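3-deoxy-d-manno-octulosonic-acid transferase (Acinetobacter baumannii, PDB 4BFC) probably transfers Kdo from CMP-Kdo to the lipid A precursor, the portion modelled being its C-terminal CMP-Kdo-binding domain. Local coordinates at residues A[53-58]-A[74-79]; A[47-52]-A[120-125]; A[85-90]-A[113-118]; A[156-161]-A[189-194]. One frame throughout, in Å; residues are numbered along the deposited sequence. Where two conformers were deposited one is given.

Contact 1: A[53-58]-A[74-79]; sequences PEEQQI and CIVVPR. With SO4 (sulfate ion), chain B.
Glu55, in the first turn of helix 54-68, lies over two residues of strand 72-78, Val76 and Pro78, and together these three make the packed part of the contact. Glu55 CG packs on Val76 CG1 at 3.9 Å, where the CA atoms of the two residues are 7.6 Å apart. Glu55 OE2 sits 4.0 Å from Pro78 CB, the two side chains running nearly at right angles. A bend at chi2 (93°) turns the carboxylate of Glu55 along the strand toward the proline instead of letting the chain run straight on. Its oxygens are buried but satisfied, since OE2 is hydrogen-bonded to Thr50 OG1 and OE1 makes a salt bridge with Arg83. These two partners fix the rotation of the carboxylate, and the arginine would be expected to favour its ionised form.

The loose side begins where the strand ends. Arg79 is exposed and its tip leads away from the helix, toward a sulfate that probably came from the crystallisation liquor. Arg79 NE gives a nearly straight hydrogen bond to sulfate O4, 2.9 Å long with an N-H...O angle of 174°, and O4 lies at the edge of the guanidinium, in its plane. His80 NE2 holds the same anion.

Helix 54-68 connects strand 43-50 to strand 72-78, which are parallel neighbours, and the contact is the packing of that connecting helix on the second strand. This is the beta-alpha-beta unit of a Rossmann-like domain, as in the C-terminal half of GT-B glycosyltransferases.

Contact 2: A[47-52]-A[120-125]; sequences IASTHA and GELWLW
Ala48 and Leu122 mark the nearest approach of the two backbones, with their CA atoms 7.6 Å apart. The chain of 47-52 arrives as a strand and turns a corner at Ser49, whose phi and psi of 54° and 46° break the extended path. On the other side, Glu121 is the N-cap residue of helix 122-128, and Leu122 is the first residue of the helix proper. A helix start is thus set against central strand 43-50, at the corner in its path.

Leu122 makes the whole contact with its two methyl branches. Leu122 CD1 packs on Ala48 CB at 3.8 Å, a plain apolar touch, while its CD2 lies 3.8 Å from Ser49 OG. The leucine is therefore forked over two successive residues, one branch on the strand and the other at the corner. With CG anti to the backbone N (chi1 -164°), the side chain reaches out from the helix toward the strand.

Around this pair, Val77 of the neighbouring strand and Glu149 of helix 148-152 also touch Leu122. His145 packs against Ser49.

Chemically, the two segments meet through van der Waals contact alone: a small methyl and a hydroxyl receive a branched aliphatic end, and CD2 offers OG neither a donor nor an acceptor. The polar groups nearby look elsewhere, Trp123 NE1 to Glu149 and Glu121 OE2 to Arg101, so what this contact contributes is shape and burial rather than directed bonding.

Contact 3: A[85-90]-A[113-118]; sequences DEVFEI and VYLADS
Leu115 of strand 113-115 reaches helix 84-93 with both of its methyls, and the apolar touches are its work. Leu115 CD1 packs on Val87 CG1 at 3.9 Å, the two side chains crossing at a slant. Leu115 CD2 sits closer to the helix, 3.7 Å from Phe88 CB, and at the same distance from Phe88 N, so it also touches the helix backbone. With CG anti to the backbone N (chi1 178°), Leu115 extends from the strand and divides its branches between successive helix residues.

The aromatic share is slight. Leu115 CD2 lies at the edge of the Phe88 ring, near its plane, 4.1 Å from CD1 of that ring. The ring is also in a cation-pi contact with Arg100.

Ionic groups gather at one end. Asp85 OD1 and Asp117 OD2 are 5.2 Å apart, and Arg100 forms a salt bridge to each of them. Asp117 OD2 also has Ser102 OG as a partner.

The chemistry is thus of two sorts: the two methyls of Leu115 join strand to helix through apolar contact, while the acidic residues of the two segments are joined through a shared arginine, whose positive charge probably offsets the repulsion between them.

Contact 4: A[156-161]-A[189-194]; sequences PTVVGP and VDIWLA
Val158, in strand 157-159, faces helix 185-197 and can be followed outward from the backbone. Its CB points at the helix but stays back from it, and the contact is made one bond farther on. There the side chain forks. Val158 CG1, anti to the backbone N (chi1 -177°), has only a loose approach, 4.3 Å to Ile191 CD1, whereas CG2, anti to the carbonyl carbon, is the branch that meets the helix side chains closely. Val158 CG2 lies 3.7 Å from Ile191 CG2 and 3.8 Å from Trp192 CD1, with Trp192 NE1 close by as well. CG2 therefore sits between two successive helix residues, approaching the indole obliquely on its pyrrole side.

Ile191 offers CG2, its branch anti to the backbone N, while Trp192 leaves the helix to one side and brings its ring back toward the strand. The indole is held by more than packing: NE1 is hydrogen-bonded to Cys132 O in the adjacent strand 131-134, which satisfies the buried N-H and fixes the ring next to the valine. Leu180 of the edge strand touches both Val158 and Ile191.

The CA atoms of Val158 and Ile191 are 8.0 Å apart, with the gap filled by these side chains. Helix 185-197 covers strand 157-159 of a seven-stranded parallel sheet, the helix-on-sheet layering of a Rossmann-like domain.

In the fold
All four contacts set a helix against one seven-stranded parallel sheet, ordered 98-100, 113-115, 72-78, 43-50, 131-134, 157-159, 180-181. Contacts 1, 2 and 3 sit on adjacent strands, their centres 8 to 11 Å apart; contact 4 lies two strands beyond 43-50, its centre about 21 Å from that of contact 3. Along the chain contacts 1 and 3 follow one another inside the loop closed by contact 2, and contact 4 comes last. Contact 2 touches contact 4 (Ile47 with Trp192) and contact 3 (Trp125 with Ala116); the nearest atoms of contacts 3 and 4 are about 10 Å apart. Together they tie helices across much of the sheet, as expected for a nucleotide-sugar-binding domain.

Contact 1: A[53-58]-A[74-79]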
loop_
_atom_site.group_PDB
_atom_site.type_symbol
_atom_site.label_atom_id
_atom_site.label_comp_id
_atom_site.label_asym_id
_atom_site.label_seq_id
_atom_site.Cartn_x
_atom_site.Cartn_y
_atom_site.Cartn_z
ATOM N N PRO A 53 5.233 4.488 -14.361
ATOM C CA PRO A 53 6.354 5.157 -15.079
ATOM C C PRO A 53 6.096 6.673 -15.191
ATOM O O PRO A 53 6.664 7.362 -16.063
ATOM C CB PRO A 53 6.249 4.509 -16.469
ATOM C CG PRO A 53 4.799 4.440 -16.674
ATOM C CD PRO A 53 4.197 4.048 -15.323
ATOM N N GLU A 54 5.298 7.205 -14.292
ATOM C CA GLU A 54 4.861 8.640 -14.365
ATOM C C GLU A 54 6.061 9.618 -14.273
ATOM O O GLU A 54 6.049 10.629 -14.980
ATOM C CB GLU A 54 3.856 8.981 -13.297
ATOM C CG GLU A 54 2.545 8.228 -13.405
ATOM C CD GLU A 54 1.562 8.590 -12.297
ATOM O OE1 GLU A 54 1.990 8.696 -11.093
ATOM O OE2 GLU A 54 0.378 8.832 -12.600
ATOM N N GLU A 55 7.024 9.395 -13.355
ATOM C CA GLU A 55 8.195 10.268 -13.244
ATOM C C GLU A 55 8.992 10.260 -14.559
ATOM O O GLU A 55 9.265 11.376 -15.076
ATOM C CB GLU A 55 9.122 9.964 -12.087
ATOM C CG GLU A 55 8.476 9.925 -10.675
ATOM C CD GLU A 55 8.066 8.521 -10.305
ATOM O OE1 GLU A 55 8.328 7.526 -11.041
ATOM O OE2 GLU A 55 7.475 8.379 -9.225
ATOM N N GLN A 56 9.342 9.068 -15.056
ATOM C CA GLN A 56 10.044 8.935 -16.332
ATOM C C GLN A 56 9.268 9.705 -17.432
ATOM O O GLN A 56 9.883 10.557 -18.151
ATOM C CB GLN A 56 10.209 7.465 -16.673
ATOM C CG GLN A 56 10.912 7.228 -17.999
ATOM C CD GLN A 56 12.365 7.604 -17.890
ATOM O OE1 GLN A 56 13.047 7.167 -16.975
ATOM N NE2 GLN A 56 12.849 8.437 -18.823
ATOM N N GLN A 57 7.968 9.406 -17.580
ATOM C CA GLN A 57 7.186 9.930 -18.722
ATOM C C GLN A 57 7.004 11.424 -18.679
ATOM O O GLN A 57 7.186 12.119 -19.719
ATOM C CB GLN A 57 5.830 9.239 -18.910
ATOM C CG GLN A 57 5.914 7.721 -19.207
ATOM C CD GLN A 57 4.557 7.076 -19.388
ATOM O OE1 GLN A 57 4.464 5.994 -19.980
ATOM N NE2 GLN A 57 3.525 7.662 -18.853
ATOM N N ILE A 58 6.637 11.968 -17.524
ATOM C CA ILE A 58 6.442 13.418 -17.390
ATOM C C ILE A 58 7.787 14.170 -17.448
ATOM O O ILE A 58 7.880 15.196 -18.149
ATOM C CB ILE A 58 5.649 13.787 -16.098
ATOM C CG1 ILE A 58 4.218 13.232 -16.215
ATOM C CG2 ILE A 58 5.630 15.277 -15.910
ATOM C CD1 ILE A 58 3.492 13.179 -14.907
ATOM N N CYS A 74 10.861 21.623 -11.551
ATOM C CA CYS A 74 9.827 20.573 -11.211
ATOM C C CYS A 74 10.140 19.957 -9.867
ATOM O O CYS A 74 11.174 19.362 -9.697
ATOM C CB CYS A 74 9.812 19.539 -12.270
ATOM S SG CYS A 74 8.616 18.252 -11.981
ATOM N N ILE A 75 9.176 20.046 -8.963
ATOM C CA ILE A 75 9.240 19.302 -7.682
ATOM C C ILE A 75 8.660 17.895 -7.919
ATOM O O ILE A 75 7.531 17.789 -8.470
ATOM C CB ILE A 75 8.489 20.056 -6.564
ATOM C CG1 ILE A 75 9.136 21.440 -6.305
ATOM C CG2 ILE A 75 8.449 19.141 -5.278
ATOM C CD1 ILE A 75 8.494 22.254 -5.185
ATOM N N VAL A 76 9.353 16.830 -7.488
ATOM C CA VAL A 76 8.870 15.424 -7.680
ATOM C C VAL A 76 8.676 14.780 -6.294
ATOM O O VAL A 76 9.605 14.799 -5.500
ATOM C CB VAL A 76 9.887 14.604 -8.521
ATOM C CG1 VAL A 76 9.350 13.205 -8.691
ATOM C CG2 VAL A 76 10.021 15.267 -9.910
ATOM N N VAL A 77 7.459 14.290 -6.025
ATOM C CA VAL A 77 7.135 13.725 -4.703
ATOM C C VAL A 77 6.637 12.287 -4.934
ATOM O O VAL A 77 5.429 12.050 -5.107
ATOM C CB VAL A 77 6.090 14.574 -3.944
ATOM C CG1 VAL A 77 6.047 14.128 -2.465
ATOM C CG2 VAL A 77 6.291 16.086 -4.153
ATOM N N PRO A 78 7.516 11.310 -5.011
ATOM C CA PRO A 78 7.045 9.930 -5.310
ATOM C C PRO A 78 6.161 9.398 -4.144
ATOM O O PRO A 78 6.318 9.814 -2.927
ATOM C CB PRO A 78 8.360 9.107 -5.352
ATOM C CG PRO A 78 9.331 10.188 -5.790
ATOM C CD PRO A 78 8.997 11.337 -4.906
ATOM N N ARG A 79 5.131 8.619 -4.477
ATOM C CA ARG A 79 4.182 8.130 -3.459
ATOM C C ARG A 79 4.848 7.226 -2.434
ATOM O O ARG A 79 4.541 7.271 -1.241
ATOM C CB ARG A 79 3.086 7.347 -4.220
ATOM C CG ARG A 79 2.050 6.700 -3.280
ATOM C CD ARG A 79 1.310 7.755 -2.472
ATOM N NE ARG A 79 0.234 7.154 -1.661
ATOM C CZ ARG A 79 -0.465 7.773 -0.756
ATOM N NH1 ARG A 79 -0.218 9.056 -0.483
ATOM N NH2 ARG A 79 -1.497 7.094 -0.174
HETATM S S SO4 B . -0.735 3.229 -2.831
HETATM O O1 SO4 B . -1.923 2.653 -2.105
HETATM O O2 SO4 B . -1.233 3.845 -4.090
HETATM O O3 SO4 B . 0.303 2.236 -3.241
HETATM O O4 SO4 B . -0.268 4.302 -1.979
#

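Contact 2: A[47-52]-A[120-125]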
loop_
_atom_site.group_PDB
_atom_site.type_symbol
_atom_site.label_atom_id
_atom_site.label_comp_id
_atom_site.label_asym_id
_atom_site.label_seq_id
_atom_site.Cartn_x
_atom_site.Cartn_y
_atom_site.Cartn_z
ATOM N N ILE A 47 4.938 17.241 -9.542
ATOM C CA ILE A 47 4.300 15.978 -9.767
ATOM C C ILE A 47 4.268 15.262 -8.395
ATOM O O ILE A 47 5.308 15.040 -7.774
ATOM C CB ILE A 47 4.904 15.057 -10.837
ATOM C CG1 ILE A 47 6.369 14.694 -10.505
ATOM C CG2 ILE A 47 4.864 15.749 -12.209
ATOM C CD1 ILE A 47 7.110 13.886 -11.569
ATOM N N ALA A 48 3.063 14.993 -7.960
ATOM C CA ALA A 48 2.822 14.610 -6.544
ATOM C C ALA A 48 2.231 13.245 -6.457
ATOM O O ALA A 48 1.363 12.868 -7.251
ATOM C CB ALA A 48 1.893 15.628 -5.890
ATOM N N SER A 49 2.694 12.488 -5.450
ATOM C CA SER A 49 2.196 11.103 -5.262
ATOM C C SER A 49 2.332 10.219 -6.509
ATOM O O SER A 49 1.406 9.491 -6.892
ATOM C CB SER A 49 0.772 11.111 -4.737
ATOM O OG SER A 49 0.746 11.767 -3.489
ATOM N N THR A 50 3.492 10.281 -7.130
ATOM C CA THR A 50 3.739 9.607 -8.390
ATOM C C THR A 50 4.092 8.145 -8.172
ATOM O O THR A 50 4.626 7.729 -7.125
ATOM C CB THR A 50 4.876 10.275 -9.199
ATOM O OG1 THR A 50 6.019 10.452 -8.365
ATOM C CG2 THR A 50 4.396 11.663 -9.722
ATOM N N HIS A 51 3.772 7.364 -9.203
ATOM C CA HIS A 51 4.143 5.948 -9.394
ATOM C C HIS A 51 4.870 5.760 -10.699
ATOM O O HIS A 51 4.656 6.574 -11.626
ATOM C CB HIS A 51 2.881 5.084 -9.492
ATOM C CG HIS A 51 1.978 5.088 -8.271
ATOM N ND1 HIS A 51 1.542 3.941 -7.701
ATOM C CD2 HIS A 51 1.434 6.134 -7.528
ATOM C CE1 HIS A 51 0.696 4.270 -6.675
ATOM N NE2 HIS A 51 0.651 5.586 -6.570
ATOM N N ALA A 52 5.643 4.661 -10.841
ATOM C CA ALA A 52 6.275 4.311 -12.129
ATOM C C ALA A 52 5.128 4.032 -13.111
ATOM O O ALA A 52 4.140 3.380 -12.751
ATOM C CB ALA A 52 7.135 3.086 -11.994
ATOM N N GLY A 120 5.895 13.172 4.880
ATOM C CA GLY A 120 4.960 14.022 5.594
ATOM C C GLY A 120 4.908 15.480 5.168
ATOM O O GLY A 120 4.337 16.310 5.867
ATOM N N GLU A 121 5.525 15.800 4.028
ATOM C CA GLU A 121 5.668 17.194 3.648
ATOM C C GLU A 121 4.966 17.580 2.341
ATOM O O GLU A 121 5.107 18.709 1.857
ATOM C CB GLU A 121 7.157 17.540 3.544
ATOM C CG GLU A 121 8.026 17.252 4.731
ATOM C CD GLU A 121 9.364 17.974 4.609
ATOM O OE1 GLU A 121 10.218 17.532 3.835
ATOM O OE2 GLU A 121 9.538 19.029 5.276
ATOM N N LEU A 122 4.122 16.678 1.823
ATOM C CA LEU A 122 3.333 16.991 0.621
ATOM C C LEU A 122 2.651 18.383 0.619
ATOM O O LEU A 122 2.666 19.098 -0.433
ATOM C CB LEU A 122 2.341 15.836 0.346
ATOM C CG LEU A 122 1.748 15.837 -1.051
ATOM C CD1 LEU A 122 2.777 15.876 -2.188
ATOM C CD2 LEU A 122 0.711 14.731 -1.167
ATOM N N TRP A 123 2.045 18.824 1.750
ATOM C CA TRP A 123 1.418 20.134 1.870
ATOM C C TRP A 123 2.394 21.266 1.621
ATOM O O TRP A 123 2.051 22.232 0.992
ATOM C CB TRP A 123 0.738 20.326 3.227
ATOM C CG TRP A 123 -0.638 19.719 3.208
ATOM C CD1 TRP A 123 -0.959 18.383 2.986
ATOM C CD2 TRP A 123 -1.941 20.418 3.324
ATOM N NE1 TRP A 123 -2.324 18.200 3.004
ATOM C CE2 TRP A 123 -2.972 19.375 3.200
ATOM C CE3 TRP A 123 -2.340 21.741 3.531
ATOM C CZ2 TRP A 123 -4.338 19.671 3.276
ATOM C CZ3 TRP A 123 -3.722 22.023 3.599
ATOM C CH2 TRP A 123 -4.691 21.007 3.476
ATOM N N LEU A 124 3.620 21.128 2.122
ATOM C CA LEU A 124 4.608 22.166 1.873
ATOM C C LEU A 124 4.816 22.367 0.348
ATOM O O LEU A 124 4.844 23.519 -0.102
ATOM C CB LEU A 124 5.951 21.807 2.549
ATOM C CG LEU A 124 7.256 22.600 2.370
ATOM C CD1 LEU A 124 6.946 24.029 2.726
ATOM C CD2 LEU A 124 8.398 22.002 3.242
ATOM N N TRP A 125 5.021 21.256 -0.375
ATOM C CA TRP A 125 5.311 21.315 -1.835
ATOM C C TRP A 125 4.123 21.870 -2.572
ATOM O O TRP A 125 4.283 22.752 -3.389
ATOM C CB TRP A 125 5.748 19.980 -2.386
ATOM C CG TRP A 125 6.828 19.384 -1.492
ATOM C CD1 TRP A 125 6.786 18.175 -0.846
ATOM C CD2 TRP A 125 8.033 20.055 -0.998
ATOM N NE1 TRP A 125 7.879 18.012 -0.024
ATOM C CE2 TRP A 125 8.670 19.109 -0.071
ATOM C CE3 TRP A 125 8.614 21.297 -1.207
ATOM C CZ2 TRP A 125 9.833 19.412 0.579
ATOM C CZ3 TRP A 125 9.785 21.618 -0.492
ATOM C CH2 TRP A 125 10.402 20.666 0.331
#

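Contact 3: A[85-90]-A[113-118]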
loop_
_atom_site.group_PDB
_atom_site.type_symbol
_atom_site.label_atom_id
_atom_site.label_comp_id
_atom_site.label_asym_id
_atom_site.label_seq_id
_atom_site.Cartn_x
_atom_site.Cartn_y
_atom_site.Cartn_z
ATOM N N ASP A 85 15.304 6.646 -4.080
ATOM C CA ASP A 85 16.562 6.510 -4.811
ATOM C C ASP A 85 16.342 6.120 -6.277
ATOM O O ASP A 85 17.103 6.585 -7.144
ATOM C CB ASP A 85 17.484 5.481 -4.089
ATOM C CG ASP A 85 18.069 6.043 -2.839
ATOM O OD1 ASP A 85 17.992 7.286 -2.601
ATOM O OD2 ASP A 85 18.631 5.239 -2.079
ATOM N N GLU A 86 15.319 5.326 -6.558
ATOM C CA GLU A 86 14.926 4.960 -7.945
ATOM C C GLU A 86 14.620 6.191 -8.779
ATOM O O GLU A 86 15.096 6.319 -9.911
ATOM C CB GLU A 86 13.741 3.973 -7.982
ATOM C CG GLU A 86 13.042 3.810 -9.337
ATOM C CD GLU A 86 13.879 3.060 -10.367
ATOM O OE1 GLU A 86 14.996 2.542 -10.017
ATOM O OE2 GLU A 86 13.451 3.013 -11.558
ATOM N N VAL A 87 13.819 7.080 -8.221
ATOM C CA VAL A 87 13.446 8.301 -8.925
ATOM C C VAL A 87 14.663 9.235 -9.084
ATOM O O VAL A 87 14.800 9.814 -10.155
ATOM C CB VAL A 87 12.260 8.935 -8.231
ATOM C CG1 VAL A 87 11.901 10.281 -8.891
ATOM C CG2 VAL A 87 11.046 8.003 -8.274
ATOM N N PHE A 88 15.559 9.337 -8.061
ATOM C CA PHE A 88 16.793 10.068 -8.249
ATOM C C PHE A 88 17.513 9.530 -9.504
ATOM O O PHE A 88 17.916 10.352 -10.376
ATOM C CB PHE A 88 17.674 10.036 -6.993
ATOM C CG PHE A 88 18.881 10.937 -7.137
ATOM C CD1 PHE A 88 18.709 12.321 -7.163
ATOM C CD2 PHE A 88 20.162 10.385 -7.271
ATOM C CE1 PHE A 88 19.799 13.172 -7.286
ATOM C CE2 PHE A 88 21.259 11.221 -7.410
ATOM C CZ PHE A 88 21.077 12.619 -7.433
ATOM N N GLU A 89 17.639 8.212 -9.636
ATOM C CA GLU A 89 18.276 7.634 -10.837
ATOM C C GLU A 89 17.601 7.984 -12.168
ATOM O O GLU A 89 18.281 8.194 -13.174
ATOM C CB GLU A 89 18.472 6.146 -10.736
ATOM C CG GLU A 89 19.402 5.730 -9.641
ATOM C CD GLU A 89 20.763 6.355 -9.801
ATOM O OE1 GLU A 89 21.372 6.217 -10.885
ATOM O OE2 GLU A 89 21.200 7.016 -8.838
ATOM N N ILE A 90 16.274 8.031 -12.176
ATOM C CA ILE A 90 15.483 8.467 -13.344
ATOM C C ILE A 90 15.891 9.878 -13.733
ATOM O O ILE A 90 16.134 10.158 -14.920
ATOM C CB ILE A 90 13.970 8.367 -13.057
ATOM C CG1 ILE A 90 13.552 6.898 -12.910
ATOM C CG2 ILE A 90 13.144 9.101 -14.116
ATOM C CD1 ILE A 90 12.113 6.696 -12.374
ATOM N N VAL A 113 15.245 19.881 -11.224
ATOM C CA VAL A 113 14.254 18.996 -10.537
ATOM C C VAL A 113 14.622 19.033 -9.052
ATOM O O VAL A 113 15.791 18.877 -8.695
ATOM C CB VAL A 113 14.334 17.542 -11.041
ATOM C CG1 VAL A 113 13.367 16.596 -10.248
ATOM C CG2 VAL A 113 14.030 17.473 -12.544
ATOM N N TYR A 114 13.636 19.246 -8.204
ATOM C CA TYR A 114 13.839 19.086 -6.808
ATOM C C TYR A 114 13.144 17.807 -6.389
ATOM O O TYR A 114 11.906 17.736 -6.444
ATOM C CB TYR A 114 13.230 20.286 -6.097
ATOM C CG TYR A 114 13.601 20.320 -4.646
ATOM C CD1 TYR A 114 14.926 20.533 -4.240
ATOM C CD2 TYR A 114 12.622 20.088 -3.655
ATOM C CE1 TYR A 114 15.263 20.566 -2.866
ATOM C CE2 TYR A 114 12.920 20.153 -2.295
ATOM C CZ TYR A 114 14.278 20.345 -1.912
ATOM O OH TYR A 114 14.550 20.397 -0.556
ATOM N N LEU A 115 13.945 16.810 -6.014
ATOM C CA LEU A 115 13.348 15.564 -5.492
ATOM C C LEU A 115 13.003 15.745 -4.015
ATOM O O LEU A 115 13.905 15.889 -3.124
ATOM C CB LEU A 115 14.274 14.419 -5.709
ATOM C CG LEU A 115 13.847 13.063 -5.189
ATOM C CD1 LEU A 115 12.493 12.596 -5.803
ATOM C CD2 LEU A 115 14.943 12.047 -5.544
ATOM N N ALA A 116 11.707 15.798 -3.734
ATOM C CA ALA A 116 11.211 15.971 -2.387
ATOM C C ALA A 116 11.069 14.615 -1.666
ATOM O O ALA A 116 9.958 14.088 -1.385
ATOM C CB ALA A 116 9.911 16.838 -2.360
ATOM N N ASP A 117 12.211 14.030 -1.411
ATOM C CA ASP A 117 12.351 12.659 -0.890
ATOM C C ASP A 117 12.363 12.682 0.638
ATOM O O ASP A 117 13.405 12.298 1.268
ATOM C CB ASP A 117 13.537 11.915 -1.510
ATOM C CG ASP A 117 14.902 12.612 -1.319
ATOM O OD1 ASP A 117 14.932 13.821 -0.998
ATOM O OD2 ASP A 117 15.886 11.861 -1.410
ATOM N N SER A 118 11.208 13.018 1.196
ATOM C CA SER A 118 11.006 13.067 2.641
ATOM C C SER A 118 9.591 12.617 2.988
ATOM O O SER A 118 8.754 12.472 2.130
ATOM C CB SER A 118 11.215 14.497 3.088
ATOM O OG SER A 118 10.140 15.353 2.654
#

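Contact 4: A[156-161]-A[189-194]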
loop_
_atom_site.group_PDB
_atom_site.type_symbol
_atom_site.label_atom_id
_atom_site.label_comp_id
_atom_site.label_asym_id
_atom_site.label_seq_id
_atom_site.Cartn_x
_atom_site.Cartn_y
_atom_site.Cartn_z
ATOM N N PRO A 156 -3.812 25.047 -9.357
ATOM C CA PRO A 156 -4.385 24.359 -10.527
ATOM C C PRO A 156 -3.902 22.904 -10.659
ATOM O O PRO A 156 -2.703 22.634 -10.540
ATOM C CB PRO A 156 -3.935 25.198 -11.705
ATOM C CG PRO A 156 -3.530 26.509 -11.129
ATOM C CD PRO A 156 -3.084 26.273 -9.735
ATOM N N THR A 157 -4.843 21.959 -10.825
ATOM C CA THR A 157 -4.545 20.505 -10.659
ATOM C C THR A 157 -4.867 19.682 -11.907
ATOM O O THR A 157 -5.955 19.810 -12.501
ATOM C CB THR A 157 -5.289 19.931 -9.433
ATOM O OG1 THR A 157 -4.863 20.666 -8.275
ATOM C CG2 THR A 157 -4.988 18.372 -9.197
ATOM N N VAL A 158 -3.909 18.889 -12.341
ATOM C CA VAL A 158 -4.094 17.943 -13.441
ATOM C C VAL A 158 -4.066 16.521 -12.917
ATOM O O VAL A 158 -3.255 16.219 -12.037
ATOM C CB VAL A 158 -2.977 18.127 -14.503
ATOM C CG1 VAL A 158 -3.153 17.206 -15.707
ATOM C CG2 VAL A 158 -2.781 19.616 -14.907
ATOM N N VAL A 159 -4.962 15.665 -13.399
ATOM C CA VAL A 159 -4.874 14.223 -13.186
ATOM C C VAL A 159 -4.912 13.477 -14.501
ATOM O O VAL A 159 -5.402 14.017 -15.505
ATOM C CB VAL A 159 -5.962 13.675 -12.187
ATOM C CG1 VAL A 159 -5.790 14.326 -10.819
ATOM C CG2 VAL A 159 -7.369 13.873 -12.744
ATOM N N GLY A 160 -4.350 12.265 -14.533
ATOM C CA GLY A 160 -4.500 11.336 -15.617
ATOM C C GLY A 160 -5.901 10.737 -15.618
ATOM O O GLY A 160 -6.696 11.017 -14.733
ATOM N N PRO A 161 -6.162 9.837 -16.595
ATOM C CA PRO A 161 -7.540 9.343 -16.798
ATOM C C PRO A 161 -7.921 8.244 -15.817
ATOM O O PRO A 161 -9.136 8.007 -15.589
ATOM C CB PRO A 161 -7.506 8.788 -18.233
ATOM C CG PRO A 161 -6.116 8.853 -18.704
ATOM C CD PRO A 161 -5.226 9.414 -17.633
ATOM N N VAL A 189 2.160 18.149 -19.611
ATOM C CA VAL A 189 3.103 19.258 -19.867
ATOM C C VAL A 189 2.412 20.355 -20.702
ATOM O O VAL A 189 2.545 21.514 -20.349
ATOM C CB VAL A 189 4.365 18.776 -20.558
ATOM C CG1 VAL A 189 5.265 19.963 -20.942
ATOM C CG2 VAL A 189 5.179 17.867 -19.609
ATOM N N ASP A 190 1.604 20.024 -21.726
ATOM C CA ASP A 190 0.833 21.060 -22.539
ATOM C C ASP A 190 -0.024 21.888 -21.650
ATOM O O ASP A 190 -0.102 23.118 -21.728
ATOM C CB ASP A 190 -0.198 20.442 -23.521
ATOM C CG ASP A 190 -0.922 21.508 -24.369
ATOM O OD1 ASP A 190 -0.262 21.960 -25.324
ATOM O OD2 ASP A 190 -2.104 21.908 -24.092
ATOM N N ILE A 191 -0.762 21.167 -20.825
ATOM C CA ILE A 191 -1.705 21.817 -19.974
ATOM C C ILE A 191 -0.947 22.748 -18.990
ATOM O O ILE A 191 -1.401 23.906 -18.744
ATOM C CB ILE A 191 -2.624 20.795 -19.205
ATOM C CG1 ILE A 191 -3.601 20.060 -20.161
ATOM C CG2 ILE A 191 -3.358 21.468 -18.094
ATOM C CD1 ILE A 191 -4.195 18.773 -19.582
ATOM N N TRP A 192 0.140 22.266 -18.397
ATOM C CA TRP A 192 0.899 23.080 -17.469
ATOM C C TRP A 192 1.401 24.345 -18.182
ATOM O O TRP A 192 1.253 25.422 -17.650
ATOM C CB TRP A 192 2.114 22.336 -16.977
ATOM C CG TRP A 192 1.821 21.416 -15.818
ATOM C CD1 TRP A 192 0.661 21.253 -15.068
ATOM C CD2 TRP A 192 2.816 20.562 -15.226
ATOM N NE1 TRP A 192 0.880 20.295 -14.038
ATOM C CE2 TRP A 192 2.170 19.840 -14.127
ATOM C CE3 TRP A 192 4.165 20.316 -15.506
ATOM C CZ2 TRP A 192 2.890 18.992 -13.312
ATOM C CZ3 TRP A 192 4.854 19.400 -14.712
ATOM C CH2 TRP A 192 4.227 18.757 -13.647
ATOM N N LEU A 193 1.990 24.177 -19.361
ATOM C CA LEU A 193 2.579 25.360 -20.007
ATOM C C LEU A 193 1.519 26.388 -20.362
ATOM O O LEU A 193 1.772 27.617 -20.270
ATOM C CB LEU A 193 3.441 24.941 -21.176
ATOM C CG LEU A 193 4.628 24.086 -20.833
ATOM C CD1 LEU A 193 5.219 23.551 -22.118
ATOM C CD2 LEU A 193 5.628 24.927 -20.023
ATOM N N ALA A 194 0.367 25.877 -20.777
ATOM C CA ALA A 194 -0.777 26.754 -21.039
ATOM C C ALA A 194 -1.230 27.470 -19.782
ATOM O O ALA A 194 -1.359 28.666 -19.776
ATOM C CB ALA A 194 -1.902 25.966 -21.660
#